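Local coordinates for protein probable LacI-family transcriptional regulator (Corynebacterium glutamicum ATCC 13032, PDB 3BIL) that probably regulates transcription as a DNA-binding protein of the LacI family, although its particular cellular role is unknown, at residues 147-152 with 305-310; 86-91 with 298-303; 74-79 with 101-106. One frame throughout, in Å; residues are numbered along the deposited sequence.

Contact 1: 147-152 with 305-310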
loop_
_atom_site.group_PDB
_atom_site.type_symbol
_atom_site.label_atom_id
_atom_site.label_comp_id
_atom_site.label_asym_id
_atom_site.label_seq_id
_atom_site.Cartn_x
_atom_site.Cartn_y
_atom_site.Cartn_z
ATOM N N PRO A 147 -5.822 24.870 14.001
ATOM C CA PRO A 147 -4.437 24.337 13.983
ATOM C C PRO A 147 -4.163 23.400 12.762
ATOM O O PRO A 147 -4.726 22.292 12.691
ATOM C CB PRO A 147 -4.315 23.576 15.313
ATOM C CG PRO A 147 -5.474 24.030 16.159
ATOM C CD PRO A 147 -6.557 24.474 15.222
ATOM N N VAL A 148 -3.338 23.888 11.817
ATOM C CA VAL A 148 -2.876 23.168 10.618
ATOM C C VAL A 148 -1.384 22.849 10.717
ATOM O O VAL A 148 -0.606 23.611 11.304
ATOM C CB VAL A 148 -3.095 23.981 9.303
ATOM C CG1 VAL A 148 -4.461 23.721 8.699
ATOM C CG2 VAL A 148 -2.894 25.482 9.536
ATOM N N VAL A 149 -1.007 21.703 10.149
ATOM C CA VAL A 149 0.380 21.258 10.017
ATOM C C VAL A 149 0.510 20.649 8.637
ATOM O O VAL A 149 -0.320 19.837 8.229
ATOM C CB VAL A 149 0.753 20.175 11.058
ATOM C CG1 VAL A 149 2.189 19.738 10.869
ATOM C CG2 VAL A 149 0.566 20.683 12.480
ATOM N N LEU A 150 1.541 21.042 7.910
ATOM C CA LEU A 150 1.821 20.441 6.616
ATOM C C LEU A 150 2.958 19.418 6.757
ATOM O O LEU A 150 3.891 19.608 7.563
ATOM C CB LEU A 150 2.169 21.507 5.574
ATOM C CG LEU A 150 1.189 22.667 5.348
ATOM C CD1 LEU A 150 1.842 23.727 4.506
ATOM C CD2 LEU A 150 -0.123 22.228 4.686
ATOM N N VAL A 151 2.850 18.318 6.002
ATOM C CA VAL A 151 3.841 17.240 6.043
ATOM C C VAL A 151 4.301 16.820 4.673
ATOM O O VAL A 151 3.503 16.817 3.709
ATOM C CB VAL A 151 3.319 15.954 6.744
ATOM C CG1 VAL A 151 3.628 15.995 8.177
ATOM C CG2 VAL A 151 1.822 15.755 6.522
ATOM N N ASP A 152 5.570 16.402 4.604
ATOM C CA ASP A 152 6.179 15.891 3.368
ATOM C C ASP A 152 6.389 16.956 2.262
ATOM O O ASP A 152 7.490 17.073 1.751
ATOM C CB ASP A 152 5.393 14.687 2.815
ATOM C CG ASP A 152 6.222 13.833 1.887
ATOM O OD1 ASP A 152 5.770 13.613 0.750
ATOM O OD2 ASP A 152 7.327 13.381 2.300
ATOM N N SER A 305 3.240 15.810 17.356
ATOM C CA SER A 305 3.821 16.683 18.400
ATOM C C SER A 305 3.487 18.143 18.154
ATOM O O SER A 305 2.992 18.828 19.041
ATOM C CB SER A 305 5.336 16.537 18.466
ATOM O OG SER A 305 5.726 15.846 19.635
ATOM N N ILE A 306 3.737 18.590 16.926
ATOM C CA ILE A 306 3.519 19.976 16.506
ATOM C C ILE A 306 2.039 20.317 16.418
ATOM O O ILE A 306 1.661 21.479 16.543
ATOM C CB ILE A 306 4.217 20.280 15.141
ATOM C CG1 ILE A 306 5.737 20.059 15.233
ATOM C CG2 ILE A 306 3.918 21.698 14.662
ATOM C CD1 ILE A 306 6.493 20.265 13.926
ATOM N N LEU A 307 1.186 19.326 16.202
ATOM C CA LEU A 307 -0.245 19.612 16.174
ATOM C C LEU A 307 -0.847 19.735 17.565
ATOM O O LEU A 307 -1.770 20.522 17.762
ATOM C CB LEU A 307 -1.018 18.570 15.389
ATOM C CG LEU A 307 -2.413 19.047 15.018
ATOM C CD1 LEU A 307 -2.360 20.232 14.060
ATOM C CD2 LEU A 307 -3.171 17.906 14.414
ATOM N N THR A 308 -0.332 18.954 18.516
ATOM C CA THR A 308 -0.797 19.025 19.901
ATOM C C THR A 308 -0.417 20.386 20.493
ATOM O O THR A 308 -1.290 21.136 20.932
ATOM C CB THR A 308 -0.301 17.843 20.780
ATOM O OG1 THR A 308 1.090 17.592 20.533
ATOM C CG2 THR A 308 -1.090 16.582 20.482
ATOM N N GLU A 309 0.873 20.717 20.466
ATOM C CA GLU A 309 1.336 22.071 20.789
ATOM C C GLU A 309 0.813 23.100 19.776
ATOM O O GLU A 309 1.608 23.818 19.170
ATOM C CB GLU A 309 2.871 22.127 20.806
ATOM C CG GLU A 309 3.543 21.584 22.070
ATOM C CD GLU A 309 4.951 22.158 22.265
ATOM O OE1 GLU A 309 5.836 21.875 21.417
ATOM O OE2 GLU A 309 5.168 22.896 23.260
ATOM N N LEU A 310 -0.508 23.168 19.581
ATOM C CA LEU A 310 -1.111 24.099 18.616
ATOM C C LEU A 310 -2.635 24.065 18.679
ATOM O O LEU A 310 -3.219 23.880 19.745
ATOM C CB LEU A 310 -0.634 23.792 17.187
ATOM C CG LEU A 310 -0.611 24.904 16.121
ATOM C CD1 LEU A 310 0.366 26.028 16.478
ATOM C CD2 LEU A 310 -0.279 24.336 14.727
#

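Contact 2: 86-91 with 298-303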
loop_
_atom_site.group_PDB
_atom_site.type_symbol
_atom_site.label_atom_id
_atom_site.label_comp_id
_atom_site.label_asym_id
_atom_site.label_seq_id
_atom_site.Cartn_x
_atom_site.Cartn_y
_atom_site.Cartn_z
ATOM N N THR A 86 -0.977 5.503 9.011
ATOM C CA THR A 86 -0.992 4.494 10.039
ATOM C C THR A 86 -0.216 5.042 11.247
ATOM O O THR A 86 -0.711 4.995 12.363
ATOM C CB THR A 86 -0.347 3.192 9.548
ATOM O OG1 THR A 86 -0.992 2.769 8.351
ATOM C CG2 THR A 86 -0.452 2.083 10.578
ATOM N N GLU A 87 0.982 5.577 11.028
ATOM C CA GLU A 87 1.772 6.134 12.142
ATOM C C GLU A 87 1.287 7.433 12.772
ATOM O O GLU A 87 1.546 7.675 13.949
ATOM C CB GLU A 87 3.269 6.228 11.816
ATOM C CG GLU A 87 4.110 5.207 12.615
ATOM C CD GLU A 87 4.006 3.747 12.088
ATOM O OE1 GLU A 87 5.027 3.227 11.568
ATOM O OE2 GLU A 87 2.915 3.121 12.195
ATOM N N ILE A 88 0.613 8.269 11.988
ATOM C CA ILE A 88 0.003 9.492 12.498
ATOM C C ILE A 88 -1.193 9.111 13.351
ATOM O O ILE A 88 -1.472 9.768 14.345
ATOM C CB ILE A 88 -0.493 10.412 11.363
ATOM C CG1 ILE A 88 0.665 11.163 10.724
ATOM C CG2 ILE A 88 -1.490 11.432 11.886
ATOM C CD1 ILE A 88 0.308 11.810 9.402
ATOM N N GLN A 89 -1.905 8.051 12.961
ATOM C CA GLN A 89 -3.074 7.617 13.717
ATOM C C GLN A 89 -2.681 7.014 15.062
ATOM O O GLN A 89 -3.350 7.265 16.070
ATOM C CB GLN A 89 -3.913 6.612 12.950
ATOM C CG GLN A 89 -5.034 6.092 13.792
ATOM C CD GLN A 89 -5.971 5.185 13.060
ATOM O OE1 GLN A 89 -6.658 5.598 12.128
ATOM N NE2 GLN A 89 -6.035 3.932 13.504
ATOM N N SER A 90 -1.605 6.223 15.058
ATOM C CA SER A 90 -1.137 5.519 16.237
ATOM C C SER A 90 -0.582 6.491 17.311
ATOM O O SER A 90 -0.936 6.387 18.505
ATOM C CB SER A 90 -0.117 4.467 15.817
ATOM O OG SER A 90 0.896 4.300 16.778
ATOM N N THR A 91 0.261 7.431 16.882
ATOM C CA THR A 91 0.745 8.525 17.731
ATOM C C THR A 91 -0.383 9.408 18.302
ATOM O O THR A 91 -0.379 9.725 19.498
ATOM C CB THR A 91 1.787 9.386 16.982
ATOM O OG1 THR A 91 2.846 8.539 16.515
ATOM C CG2 THR A 91 2.390 10.431 17.899
ATOM N N GLN A 298 9.139 8.932 12.181
ATOM C CA GLN A 298 9.614 10.111 12.866
ATOM C C GLN A 298 8.919 11.381 12.370
ATOM O O GLN A 298 8.686 12.288 13.145
ATOM C CB GLN A 298 11.108 10.210 12.641
ATOM C CG GLN A 298 11.890 10.973 13.677
ATOM C CD GLN A 298 13.359 10.992 13.318
ATOM O OE1 GLN A 298 14.035 12.023 13.438
ATOM N NE2 GLN A 298 13.862 9.844 12.829
ATOM N N LEU A 299 8.605 11.442 11.073
ATOM C CA LEU A 299 7.917 12.589 10.508
ATOM C C LEU A 299 6.511 12.712 11.037
ATOM O O LEU A 299 6.070 13.816 11.365
ATOM C CB LEU A 299 7.861 12.487 8.999
ATOM C CG LEU A 299 9.061 13.210 8.429
ATOM C CD1 LEU A 299 9.566 12.547 7.131
ATOM C CD2 LEU A 299 8.677 14.672 8.257
ATOM N N ALA A 300 5.818 11.573 11.087
ATOM C CA ALA A 300 4.504 11.445 11.695
ATOM C C ALA A 300 4.501 11.736 13.224
ATOM O O ALA A 300 3.619 12.464 13.701
ATOM C CB ALA A 300 3.930 10.067 11.403
ATOM N N GLN A 301 5.465 11.172 13.970
ATOM C CA GLN A 301 5.715 11.526 15.384
ATOM C C GLN A 301 5.860 13.039 15.521
ATOM O O GLN A 301 5.038 13.691 16.165
ATOM C CB GLN A 301 6.984 10.845 15.913
ATOM C CG GLN A 301 6.800 9.809 17.025
ATOM C CD GLN A 301 6.849 8.356 16.533
ATOM O OE1 GLN A 301 7.616 7.528 17.048
ATOM N NE2 GLN A 301 6.014 8.038 15.540
ATOM N N ARG A 302 6.879 13.604 14.878
ATOM C CA ARG A 302 7.104 15.049 14.900
ATOM C C ARG A 302 5.885 15.859 14.503
ATOM O O ARG A 302 5.578 16.845 15.158
ATOM C CB ARG A 302 8.311 15.448 14.044
ATOM C CG ARG A 302 9.622 14.952 14.619
ATOM C CD ARG A 302 10.320 16.001 15.485
ATOM N NE ARG A 302 11.579 16.478 14.884
ATOM C CZ ARG A 302 12.701 15.752 14.771
ATOM N NH1 ARG A 302 12.742 14.483 15.184
ATOM N NH2 ARG A 302 13.783 16.285 14.215
ATOM N N ALA A 303 5.188 15.447 13.444
ATOM C CA ALA A 303 4.018 16.199 12.943
ATOM C C ALA A 303 2.845 16.248 13.915
ATOM O O ALA A 303 2.114 17.236 13.953
ATOM C CB ALA A 303 3.541 15.657 11.601
#

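Contact 3: 74-79 with 101-106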
loop_
_atom_site.group_PDB
_atom_site.type_symbol
_atom_site.label_atom_id
_atom_site.label_comp_id
_atom_site.label_asym_id
_atom_site.label_seq_id
_atom_site.Cartn_x
_atom_site.Cartn_y
_atom_site.Cartn_z
ATOM N N PRO A 74 -2.345 12.696 -0.431
ATOM C CA PRO A 74 -2.656 12.664 -1.866
ATOM C C PRO A 74 -3.030 11.298 -2.418
ATOM O O PRO A 74 -3.609 11.187 -3.503
ATOM C CB PRO A 74 -1.349 13.108 -2.502
ATOM C CG PRO A 74 -0.329 12.709 -1.569
ATOM C CD PRO A 74 -0.916 12.942 -0.213
ATOM N N SER A 75 -2.688 10.254 -1.691
ATOM C CA SER A 75 -2.857 8.909 -2.224
ATOM C C SER A 75 -2.770 7.932 -1.063
ATOM O O SER A 75 -2.108 8.216 -0.057
ATOM C CB SER A 75 -1.747 8.625 -3.253
ATOM O OG SER A 75 -1.558 7.240 -3.474
ATOM N N LEU A 76 -3.449 6.801 -1.222
ATOM C CA LEU A 76 -3.441 5.726 -0.225
ATOM C C LEU A 76 -2.849 4.436 -0.793
ATOM O O LEU A 76 -2.323 3.614 -0.041
ATOM C CB LEU A 76 -4.846 5.505 0.397
ATOM C CG LEU A 76 -5.383 6.636 1.308
ATOM C CD1 LEU A 76 -6.878 6.469 1.619
ATOM C CD2 LEU A 76 -4.596 6.743 2.606
ATOM N N ILE A 77 -2.917 4.264 -2.112
ATOM C CA ILE A 77 -2.162 3.185 -2.755
ATOM C C ILE A 77 -0.655 3.462 -2.738
ATOM O O ILE A 77 0.138 2.549 -2.903
ATOM C CB ILE A 77 -2.673 2.785 -4.192
ATOM C CG1 ILE A 77 -2.526 3.917 -5.205
ATOM C CG2 ILE A 77 -4.133 2.294 -4.161
ATOM C CD1 ILE A 77 -2.599 3.434 -6.680
ATOM N N ASN A 78 -0.251 4.715 -2.544
ATOM C CA ASN A 78 1.126 4.965 -2.155
ATOM C C ASN A 78 1.384 4.387 -0.748
ATOM O O ASN A 78 0.741 4.767 0.256
ATOM C CB ASN A 78 1.485 6.446 -2.220
ATOM C CG ASN A 78 2.998 6.681 -2.301
ATOM O OD1 ASN A 78 3.770 6.144 -1.514
ATOM N ND2 ASN A 78 3.416 7.500 -3.254
ATOM N N HIS A 79 2.309 3.438 -0.692
ATOM C CA HIS A 79 2.559 2.740 0.527
ATOM C C HIS A 79 3.175 3.704 1.513
ATOM O O HIS A 79 2.991 3.556 2.719
ATOM C CB HIS A 79 3.468 1.548 0.280
ATOM C CG HIS A 79 4.076 0.984 1.526
ATOM N ND1 HIS A 79 5.325 1.360 1.981
ATOM C CD2 HIS A 79 3.610 0.071 2.411
ATOM C CE1 HIS A 79 5.606 0.693 3.087
ATOM N NE2 HIS A 79 4.578 -0.089 3.375
ATOM N N ILE A 101 -9.386 10.201 7.967
ATOM C CA ILE A 101 -8.432 10.332 6.873
ATOM C C ILE A 101 -9.124 10.791 5.622
ATOM O O ILE A 101 -10.241 10.373 5.349
ATOM C CB ILE A 101 -7.703 8.973 6.566
ATOM C CG1 ILE A 101 -7.034 8.401 7.822
ATOM C CG2 ILE A 101 -6.664 9.128 5.438
ATOM C CD1 ILE A 101 -7.680 7.155 8.310
ATOM N N THR A 102 -8.460 11.634 4.838
ATOM C CA THR A 102 -8.933 11.864 3.465
ATOM C C THR A 102 -7.855 11.767 2.379
ATOM O O THR A 102 -6.667 11.934 2.628
ATOM C CB THR A 102 -9.731 13.203 3.256
ATOM O OG1 THR A 102 -8.858 14.216 2.725
ATOM C CG2 THR A 102 -10.430 13.697 4.537
ATOM N N ASN A 103 -8.320 11.561 1.155
ATOM C CA ASN A 103 -7.488 11.229 0.048
ATOM C C ASN A 103 -7.827 12.173 -1.081
ATOM O O ASN A 103 -8.935 12.143 -1.588
ATOM C CB ASN A 103 -7.799 9.800 -0.348
ATOM C CG ASN A 103 -6.988 9.330 -1.533
ATOM O OD1 ASN A 103 -6.185 10.068 -2.100
ATOM N ND2 ASN A 103 -7.187 8.080 -1.910
ATOM N N SER A 104 -6.872 13.010 -1.484
ATOM C CA SER A 104 -7.130 14.062 -2.475
ATOM C C SER A 104 -6.918 13.669 -3.931
ATOM O O SER A 104 -7.239 14.457 -4.827
ATOM C CB SER A 104 -6.301 15.304 -2.164
ATOM O OG SER A 104 -4.936 15.159 -2.532
ATOM N N ASN A 105 -6.400 12.459 -4.173
ATOM C CA ASN A 105 -5.972 12.023 -5.526
ATOM C C ASN A 105 -5.122 12.998 -6.315
ATOM O O ASN A 105 -5.172 12.988 -7.544
ATOM C CB ASN A 105 -7.147 11.607 -6.394
ATOM C CG ASN A 105 -7.903 10.494 -5.796
ATOM O OD1 ASN A 105 -9.006 10.695 -5.286
ATOM N ND2 ASN A 105 -7.299 9.304 -5.777
ATOM N N GLU A 106 -4.336 13.825 -5.620
ATOM C CA GLU A 106 -3.509 14.844 -6.281
ATOM C C GLU A 106 -4.400 15.869 -7.021
ATOM O O GLU A 106 -4.019 16.414 -8.063
ATOM C CB GLU A 106 -2.494 14.175 -7.230
ATOM C CG GLU A 106 -1.692 13.016 -6.594
ATOM C CD GLU A 106 -0.479 13.477 -5.769
ATOM O OE1 GLU A 106 -0.443 14.653 -5.318
ATOM O OE2 GLU A 106 0.451 12.651 -5.575
#

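Contact 1: 147-152 with 305-310
Val149 and Leu307 bring strand 148-151 and the end of helix 296-308 together in the alpha/beta core of the periplasmic-binding-protein fold. The CG2 methyl of Val149 does the touching, 3.4 Å from Leu307 CD1. With CG1 anti to the backbone N (chi1 179°), CG2 stands anti to the carbonyl carbon, and the two side chains cross obliquely. Leu307 CD1 also comes 3.4 Å from Pro147 O; the same methyl thus touches both the Val149 side chain and the carbonyl oxygen of Pro147. Val149 CG2 also meets Ile306 CG2, 4.1 Å away. Past the helix, an inverse gamma turn centred on Glu309 ends at Leu310, whose CG rests 4.0 Å from Pro147 CB and whose CD2 approaches Val148 O at 3.5 Å.

Around this apolar shell, Ile127 of strand 126-128 touches both Val149 and Leu307. Backbone hydrogen bonds of Val149 with Ile126 and Cys128 tie the strand to its neighbour 126-128 in the sheet. Thr308 OG1 pairs with Val304 O and also with Ser305 O, which accepts from Glu309 N and from this hydroxyl on the same face of its carbonyl plane, the hydroxyl bond measuring 2.7 Å with OG1 lying 36° out of that plane.

Contact 2: 86-91 with 298-303
Ile88 and Ala300 meet at a helix-helix interface of the N-terminal alpha/beta subdomain, where helix 79-94, from the crossover that links strands 69-73 and 99-103, packs against helix 296-308 from a distant part of the chain. The segment axes come within 8.4 Å and cross at -41°, a close approach consistent with the small side chain of Ala300 at the point of contact. Its CB points into the neighbouring helix and touches Ile88 CG1 at 3.5 Å. Ile88 holds CG1 anti to its carbonyl carbon and beside its backbone N (chi1 -78°), and that same Ile88 N lies 3.8 Å from Ala300 CB; the methyl therefore packs on backbone as well as side chain. Glu87 adds its CB, 3.9 Å from Ala300 CB, before its chain bends and carries the carboxylate away from 298-303.

One turn further along helix 79-94, Thr91 meets Gln301, the two side chains crossing at about a right angle, with Thr91 OG1 3.4 Å from Gln301 NE2. The hydroxyl is oriented by its own helix: Thr91 OG1 donates to Glu87 O over 3.0 Å, nearly along the C=O axis at 165°, and Glu87 O also accepts from Thr91 N. Val304 packs against Thr91 as well.

Helix 79-94 serves the dimer too, since Gln89 NE2 donates to Asn103 O of the second subunit, and Thr86 packs on Ile77 of that subunit. Helices packed together on a parallel sheet, as here, fit the alpha/beta subdomain of the periplasmic-binding-protein-like core of LacI-family regulators.

Contact 3: 74-79 with 101-106
Asn103 reaches from the end of strand 99-103 to Leu76 and Pro74 in the loop after strand 69-73. Its CB lies 4.0 Å from Leu76 CD1. CG, anti to the backbone N (chi1 179°), divides the two roles of the amide: ND2 lies 3.9 Å from Leu76 CD1, whereas OD1 comes 3.1 Å from Pro74 O, a meeting of two acceptors without a bond between them. What Asn103 OD1 does accept is the N-H of Asn105, over 3.2 Å from Asn105 N and nearly straight, with the donor 43° above the amide plane; this is an Asx turn.

Both loops leave the C-terminal ends of adjacent parallel strands, and 74-79 leads into the helix of a beta-alpha-beta crossover. Ser75 OG shapes that entry as an ST motif, accepting from Asn78 N at 3.0 Å, and Asn78 N-caps the helix, its OD1 accepting from Tyr80 N.

Leu76 also turns CD2 to Ile101 CG2, 4.2 Å away, and packs on Val85 of the second subunit. The carboxylate of Glu106 comes up to Pro74 CB, with OE1 3.3 Å from it, while the same oxygen forms a salt bridge with Arg153.

Overall arrangement
Contacts 1 and 2 share helix 296-308 and touch through Val151 CG1 and Ala303 CB, 3.4 Å apart: contact 1 sets the helix on a strand, contact 2 on another helix. Both are partly buried. The first is carried by apolar side chains, two of whose methyls also lie against backbone carbonyl oxygens, whereas the second also sets a threonine hydroxyl close to a glutamine amide. Contact 3, the most buried, is loop against strand end; there polar turns and a helix cap shape the loops, while apolar Pro74 and Leu76 supply much of the packing between them. Contacts 2 and 3 are joined by helix 79-94 leading on to strand 99-103, and both meet the second subunit, which contact 1 does not.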